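Local coordinates for protein beta-1,4-galactanase (Humicola insolens, PDB 1HJQ) that hydrolyses the beta-1,4-galactosidic linkages of type I arabinogalactans, as a family 53 glycoside hydrolase of clan GH-A, at residues Y151-A154 against R155-S159; Y257-P260 against A261-N265. All blocks are in the same frame, centred on the assembly; numbering follows the deposited sequence.

Interaction 1: residues Y151-A154 against R155-S159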
ATOM      1  N   TYR A 151     -20.870  11.586   4.277  1.00 21.45           N
ATOM      2  CA  TYR A 151     -20.556  12.991   4.486  1.00 20.56           C
ATOM      3  C   TYR A 151     -19.293  13.124   5.318  1.00 20.15           C
ATOM      4  O   TYR A 151     -18.352  13.795   4.913  1.00 19.22           O
ATOM      5  CB  TYR A 151     -21.695  13.727   5.192  1.00 20.54           C
ATOM      6  CG  TYR A 151     -21.375  15.190   5.413  1.00 21.49           C
ATOM      7  CD1 TYR A 151     -21.360  16.083   4.344  1.00 21.72           C
ATOM      8  CD2 TYR A 151     -21.028  15.675   6.680  1.00 21.40           C
ATOM      9  CE1 TYR A 151     -21.008  17.422   4.521  1.00 21.39           C
ATOM     10  CE2 TYR A 151     -20.671  17.020   6.865  1.00 20.95           C
ATOM     11  CZ  TYR A 151     -20.667  17.884   5.777  1.00 20.95           C
ATOM     12  OH  TYR A 151     -20.329  19.214   5.933  1.00 20.81           O
ATOM     13  N   ASN A 152     -19.274  12.485   6.486  1.00 20.31           N
ATOM     14  CA  ASN A 152     -18.105  12.562   7.354  1.00 20.00           C
ATOM     15  C   ASN A 152     -16.845  12.102   6.637  1.00 19.75           C
ATOM     16  O   ASN A 152     -15.784  12.699   6.806  1.00 20.14           O
ATOM     17  CB  ASN A 152     -18.303  11.725   8.626  1.00 20.12           C
ATOM     18  CG  ASN A 152     -19.286  12.362   9.610  1.00 21.45           C
ATOM     19  OD1 ASN A 152     -19.597  13.555   9.521  1.00 20.04           O
ATOM     20  ND2 ASN A 152     -19.765  11.564  10.566  1.00 20.79           N
ATOM     21  N   ILE A 153     -16.958  11.048   5.834  1.00 19.44           N
ATOM     22  CA  ILE A 153     -15.804  10.516   5.108  1.00 19.64           C
ATOM     23  C   ILE A 153     -15.192  11.528   4.138  1.00 20.18           C
ATOM     24  O   ILE A 153     -13.994  11.835   4.221  1.00 19.77           O
ATOM     25  CB  ILE A 153     -16.174   9.231   4.327  1.00 18.66           C
ATOM     26  CG1 ILE A 153     -16.602   8.136   5.309  1.00 18.25           C
ATOM     27  CG2 ILE A 153     -14.992   8.752   3.515  1.00 17.41           C
ATOM     28  CD1 ILE A 153     -17.168   6.900   4.654  1.00 17.04           C
ATOM     29  N   ALA A 154     -16.009  12.050   3.227  1.00 19.52           N
ATOM     30  CA  ALA A 154     -15.512  13.014   2.250  1.00 19.91           C
ATOM     31  C   ALA A 154     -14.931  14.199   3.002  1.00 20.07           C
ATOM     32  O   ALA A 154     -13.959  14.830   2.577  1.00 19.98           O
ATOM     33  CB  ALA A 154     -16.639  13.467   1.334  1.00 18.12           C
ATOM     34  N   ARG A 155     -15.550  14.476   4.139  1.00 20.04           N
ATOM     35  CA  ARG A 155     -15.167  15.564   5.020  1.00 19.63           C
ATOM     36  C   ARG A 155     -13.762  15.264   5.567  1.00 19.51           C
ATOM     37  O   ARG A 155     -12.856  16.097   5.523  1.00 18.90           O
ATOM     38  CB  ARG A 155     -16.206  15.634   6.141  1.00 19.88           C
ATOM     39  CG  ARG A 155     -16.138  16.825   7.028  1.00 20.84           C
ATOM     40  CD  ARG A 155     -16.461  18.124   6.316  1.00 20.89           C
ATOM     41  NE  ARG A 155     -16.093  19.204   7.215  1.00 22.22           N
ATOM     42  CZ  ARG A 155     -16.828  19.595   8.248  1.00 23.55           C
ATOM     43  NH1 ARG A 155     -17.995  19.013   8.500  1.00 23.51           N
ATOM     44  NH2 ARG A 155     -16.361  20.522   9.072  1.00 25.30           N
ATOM     45  N   LEU A 156     -13.576  14.048   6.056  1.00 19.60           N
ATOM     46  CA  LEU A 156     -12.285  13.657   6.597  1.00 18.80           C
ATOM     47  C   LEU A 156     -11.185  13.630   5.547  1.00 17.97           C
ATOM     48  O   LEU A 156     -10.089  14.138   5.774  1.00 18.97           O
ATOM     49  CB  LEU A 156     -12.395  12.291   7.279  1.00 17.23           C
ATOM     50  CG  LEU A 156     -13.096  12.365   8.633  1.00 17.16           C
ATOM     51  CD1 LEU A 156     -13.283  10.973   9.197  1.00 16.08           C
ATOM     52  CD2 LEU A 156     -12.276  13.235   9.582  1.00 16.59           C
ATOM     53  N   LEU A 157     -11.470  13.042   4.396  1.00 17.50           N
ATOM     54  CA  LEU A 157     -10.464  12.947   3.355  1.00 17.16           C
ATOM     55  C   LEU A 157     -10.052  14.316   2.834  1.00 17.68           C
ATOM     56  O   LEU A 157      -8.870  14.564   2.601  1.00 18.37           O
ATOM     57  CB  LEU A 157     -10.971  12.056   2.223  1.00 16.28           C
ATOM     58  CG  LEU A 157     -11.344  10.642   2.696  1.00 16.16           C
ATOM     59  CD1 LEU A 157     -11.905   9.824   1.534  1.00 15.57           C
ATOM     60  CD2 LEU A 157     -10.126   9.970   3.307  1.00 14.32           C
ATOM     61  N   HIS A 158     -11.015  15.215   2.667  1.00 18.47           N
ATOM     62  CA  HIS A 158     -10.695  16.552   2.184  1.00 18.14           C
ATOM     63  C   HIS A 158      -9.641  17.187   3.092  1.00 18.36           C
ATOM     64  O   HIS A 158      -8.629  17.705   2.618  1.00 17.35           O
ATOM     65  CB  HIS A 158     -11.940  17.434   2.160  1.00 18.25           C
ATOM     66  CG  HIS A 158     -11.655  18.852   1.783  1.00 19.77           C
ATOM     67  ND1 HIS A 158     -11.301  19.225   0.500  1.00 20.45           N
ATOM     68  CD2 HIS A 158     -11.595  19.981   2.529  1.00 19.34           C
ATOM     69  CE1 HIS A 158     -11.036  20.518   0.477  1.00 19.70           C
ATOM     70  NE2 HIS A 158     -11.207  21.002   1.697  1.00 19.91           N
ATOM     71  N   SER A 159      -9.885  17.137   4.398  1.00 18.42           N
ATOM     72  CA  SER A 159      -8.961  17.703   5.370  1.00 18.85           C
ATOM     73  C   SER A 159      -7.585  17.056   5.272  1.00 19.00           C
ATOM     74  O   SER A 159      -6.561  17.744   5.314  1.00 18.68           O
ATOM     75  CB  SER A 159      -9.503  17.519   6.785  1.00 19.59           C
ATOM     76  OG  SER A 159     -10.716  18.221   6.960  1.00 21.34           O
TER

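Interaction 2: residues Y257-P260 against A261-N265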
ATOM      1  N   TYR A 257      -9.493 -20.237   0.846  1.00 23.83           N
ATOM      2  CA  TYR A 257     -10.387 -20.097  -0.288  1.00 24.16           C
ATOM      3  C   TYR A 257      -9.791 -20.660  -1.567  1.00 24.29           C
ATOM      4  O   TYR A 257      -8.577 -20.753  -1.720  1.00 24.33           O
ATOM      5  CB  TYR A 257     -10.725 -18.625  -0.527  1.00 24.75           C
ATOM      6  CG  TYR A 257     -11.189 -17.889   0.699  1.00 25.48           C
ATOM      7  CD1 TYR A 257     -10.273 -17.270   1.547  1.00 26.09           C
ATOM      8  CD2 TYR A 257     -12.544 -17.803   1.013  1.00 25.77           C
ATOM      9  CE1 TYR A 257     -10.695 -16.579   2.681  1.00 27.51           C
ATOM     10  CE2 TYR A 257     -12.979 -17.118   2.145  1.00 27.26           C
ATOM     11  CZ  TYR A 257     -12.047 -16.507   2.976  1.00 28.04           C
ATOM     12  OH  TYR A 257     -12.463 -15.831   4.100  1.00 28.84           O
ATOM     13  N   GLN A 258     -10.661 -21.031  -2.492  1.00 24.22           N
ATOM     14  CA  GLN A 258     -10.212 -21.551  -3.765  1.00 24.21           C
ATOM     15  C   GLN A 258      -9.583 -20.373  -4.491  1.00 22.74           C
ATOM     16  O   GLN A 258     -10.084 -19.255  -4.417  1.00 22.51           O
ATOM     17  CB  GLN A 258     -11.409 -22.093  -4.539  1.00 26.19           C
ATOM     18  CG  GLN A 258     -11.086 -22.698  -5.886  1.00 30.58           C
ATOM     19  CD  GLN A 258     -12.142 -23.709  -6.313  1.00 34.11           C
ATOM     20  OE1 GLN A 258     -12.261 -24.048  -7.495  1.00 35.74           O
ATOM     21  NE2 GLN A 258     -12.909 -24.206  -5.342  1.00 34.60           N
ATOM     22  N   PHE A 259      -8.470 -20.608  -5.168  1.00 21.63           N
ATOM     23  CA  PHE A 259      -7.814 -19.538  -5.901  1.00 21.25           C
ATOM     24  C   PHE A 259      -8.568 -19.225  -7.191  1.00 21.17           C
ATOM     25  O   PHE A 259      -9.334 -20.044  -7.681  1.00 20.82           O
ATOM     26  CB  PHE A 259      -6.377 -19.937  -6.225  1.00 21.06           C
ATOM     27  CG  PHE A 259      -5.405 -19.648  -5.119  1.00 21.39           C
ATOM     28  CD1 PHE A 259      -5.686 -20.014  -3.809  1.00 21.37           C
ATOM     29  CD2 PHE A 259      -4.199 -19.007  -5.391  1.00 20.37           C
ATOM     30  CE1 PHE A 259      -4.779 -19.744  -2.780  1.00 22.10           C
ATOM     31  CE2 PHE A 259      -3.290 -18.735  -4.374  1.00 20.63           C
ATOM     32  CZ  PHE A 259      -3.580 -19.104  -3.065  1.00 20.92           C
ATOM     33  N   PRO A 260      -8.379 -18.023  -7.748  1.00 21.74           N
ATOM     34  CA  PRO A 260      -9.081 -17.691  -8.995  1.00 22.06           C
ATOM     35  C   PRO A 260      -8.727 -18.704 -10.092  1.00 22.63           C
ATOM     36  O   PRO A 260      -7.586 -19.162 -10.183  1.00 22.08           O
ATOM     37  CB  PRO A 260      -8.574 -16.288  -9.306  1.00 21.90           C
ATOM     38  CG  PRO A 260      -8.372 -15.710  -7.927  1.00 21.45           C
ATOM     39  CD  PRO A 260      -7.690 -16.842  -7.199  1.00 21.10           C
ATOM     40  N   ALA A 261      -9.708 -19.053 -10.917  1.00 22.82           N
ATOM     41  CA  ALA A 261      -9.506 -20.023 -11.990  1.00 23.27           C
ATOM     42  C   ALA A 261      -8.393 -19.662 -12.970  1.00 23.44           C
ATOM     43  O   ALA A 261      -7.745 -20.549 -13.531  1.00 24.20           O
ATOM     44  CB  ALA A 261     -10.807 -20.224 -12.751  1.00 22.65           C
ATOM     45  N   ASP A 262      -8.164 -18.370 -13.178  1.00 23.48           N
ATOM     46  CA  ASP A 262      -7.129 -17.942 -14.107  1.00 24.55           C
ATOM     47  C   ASP A 262      -5.699 -18.156 -13.627  1.00 25.11           C
ATOM     48  O   ASP A 262      -4.768 -18.070 -14.423  1.00 25.77           O
ATOM     49  CB  ASP A 262      -7.310 -16.470 -14.492  1.00 24.95           C
ATOM     50  CG  ASP A 262      -7.412 -15.546 -13.285  1.00 26.71           C
ATOM     51  OD1 ASP A 262      -6.867 -15.879 -12.208  1.00 27.07           O
ATOM     52  OD2 ASP A 262      -8.028 -14.465 -13.427  1.00 27.65           O
ATOM     53  N   VAL A 263      -5.513 -18.428 -12.338  1.00 25.90           N
ATOM     54  CA  VAL A 263      -4.167 -18.635 -11.813  1.00 27.16           C
ATOM     55  C   VAL A 263      -3.949 -19.992 -11.150  1.00 28.42           C
ATOM     56  O   VAL A 263      -2.892 -20.238 -10.576  1.00 28.24           O
ATOM     57  CB  VAL A 263      -3.773 -17.527 -10.802  1.00 26.82           C
ATOM     58  CG1 VAL A 263      -3.798 -16.167 -11.483  1.00 25.62           C
ATOM     59  CG2 VAL A 263      -4.701 -17.551  -9.606  1.00 26.08           C
ATOM     60  N   ARG A 264      -4.942 -20.871 -11.244  1.00 30.33           N
ATOM     61  CA  ARG A 264      -4.851 -22.201 -10.647  1.00 32.39           C
ATOM     62  C   ARG A 264      -3.803 -23.071 -11.333  1.00 32.71           C
ATOM     63  O   ARG A 264      -3.574 -24.213 -10.940  1.00 33.46           O
ATOM     64  CB  ARG A 264      -6.218 -22.885 -10.700  1.00 33.64           C
ATOM     65  CG  ARG A 264      -7.274 -22.135  -9.909  1.00 36.24           C
ATOM     66  CD  ARG A 264      -8.660 -22.746 -10.041  1.00 38.00           C
ATOM     67  NE  ARG A 264      -9.655 -21.931  -9.345  1.00 39.40           N
ATOM     68  CZ  ARG A 264     -10.961 -22.178  -9.333  1.00 39.15           C
ATOM     69  NH1 ARG A 264     -11.446 -23.228  -9.984  1.00 39.73           N
ATOM     70  NH2 ARG A 264     -11.783 -21.371  -8.671  1.00 38.10           N
ATOM     71  N   ASN A 265      -3.167 -22.520 -12.358  1.00 32.83           N
ATOM     72  CA  ASN A 265      -2.132 -23.227 -13.106  1.00 32.63           C
ATOM     73  C   ASN A 265      -0.768 -22.736 -12.655  1.00 31.15           C
ATOM     74  O   ASN A 265       0.245 -23.390 -12.890  1.00 31.99           O
ATOM     75  CB  ASN A 265      -2.297 -22.950 -14.597  1.00 34.76           C
ATOM     76  CG  ASN A 265      -2.456 -21.465 -14.893  1.00 36.51           C
ATOM     77  OD1 ASN A 265      -1.538 -20.812 -15.411  1.00 37.70           O
ATOM     78  ND2 ASN A 265      -3.622 -20.918 -14.549  1.00 36.13           N
TER

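Interaction 1: residues Y151-A154 against R155-S159
Y151 and R155 stand one helical turn apart on helix 150-165 and run side by side, their ends pointing the same way. The guanidinium is not stacked on the ring: the two planes differ by 61°, and NH1 of R155 meets the ring obliquely, 3.7 Å from CE2 of Y151. In both residues CG is anti to the backbone N, which sends the two chains off the helix in a common direction. A bend at chi2 of R155 (66°) then carries its CD to 4.0 Å from OH of Y151, so that this one methylene lies beside the phenol oxygen.

On the inner side, I153 and L157 form an apolar i, i+4 pair, also side by side. The CG2 branch of I153 approaches CD1 of L157 at 3.8 Å. Beneath these side chains the backbone follows alpha-helical spacing throughout: R155 N binds Y151 O (3.0 Å), L156 N binds N152 O, L157 N binds I153 O, and H158 N binds A154 O. One turn on, the S159 hydroxyl donates a weak bond to the carbonyl oxygen of R155.

ND1 of H158 is held by D205, and ND2 of N152 by the carbonyl oxygen of L144. Helix 150-165 is one of the outer helices of the (beta/alpha)8 barrel, joining strand 129-132 to strand 174-179; N152, R155 and S159 touch helix 102-123, whereas Y151, A154 and L157 touch helix 185-198.

Interaction 2: residues Y257-P260 against A261-N265
P260 and V263 close a type I beta turn: A261 (phi/psi -57°/-31°) and D262 (-72°/-14°) occupy its two central positions, and V263 N donates to P260 O at 3.1 Å. This turn lies in the long loop of the (beta/alpha)8 barrel between strand 240-245 and helix 270-286.

R264, just beyond the turn, reaches back over it. Its chain is extended from CG to NE, which gives it the length to bring the guanidinium to the carbonyl of F259. There it binds side-on, NE and NH2 both donating to the single oxygen F259 O, which lies in the guanidinium plane. The NH2 bond measures 3.0 Å and runs almost in line with the carbonyl; the modelled length of the NE bond is short, and little rests on it at 2.55 Å resolution. If both bonds are real, the side-on grip would restrict rotation of the guanidinium as well as fix its position.

Each face of that flat group has a neighbour. Q258 crosses one face at a slant, its CG and amide lying against it near the margin; the modelled closeness of the two groups is doubtful. The methyl of A261 lies over the centre of the opposite face.

Inward, the buried F259 ring meets F268 edge-to-face. Separately, D262 OD2 accepts a hydrogen bond from the backbone N of L223. V263 packs its CG2 methyl against the proline ring, 3.9 Å from CD of P260.

How the interactions relate
Interaction 1 comes first along the chain and closes before interaction 2 opens; their centres are 37 Å apart, and the nearest atoms, about 23 Å apart, do not touch. Both belong to the one family 53 barrel of eight parallel strands. Residues 151-159 lie on the helix between strands 129-132 and 174-179, whereas 257-265 lie in a loop between strand 240-245 and helix 270-286, three strands further round. Their centres, 20 and 23 Å from that of the chain, place them on its periphery. E135, the probable proton donor, follows just after strand 129-132, and E245, the probable nucleophile, ends strand 240-245; these strands precede the two segments along the chain.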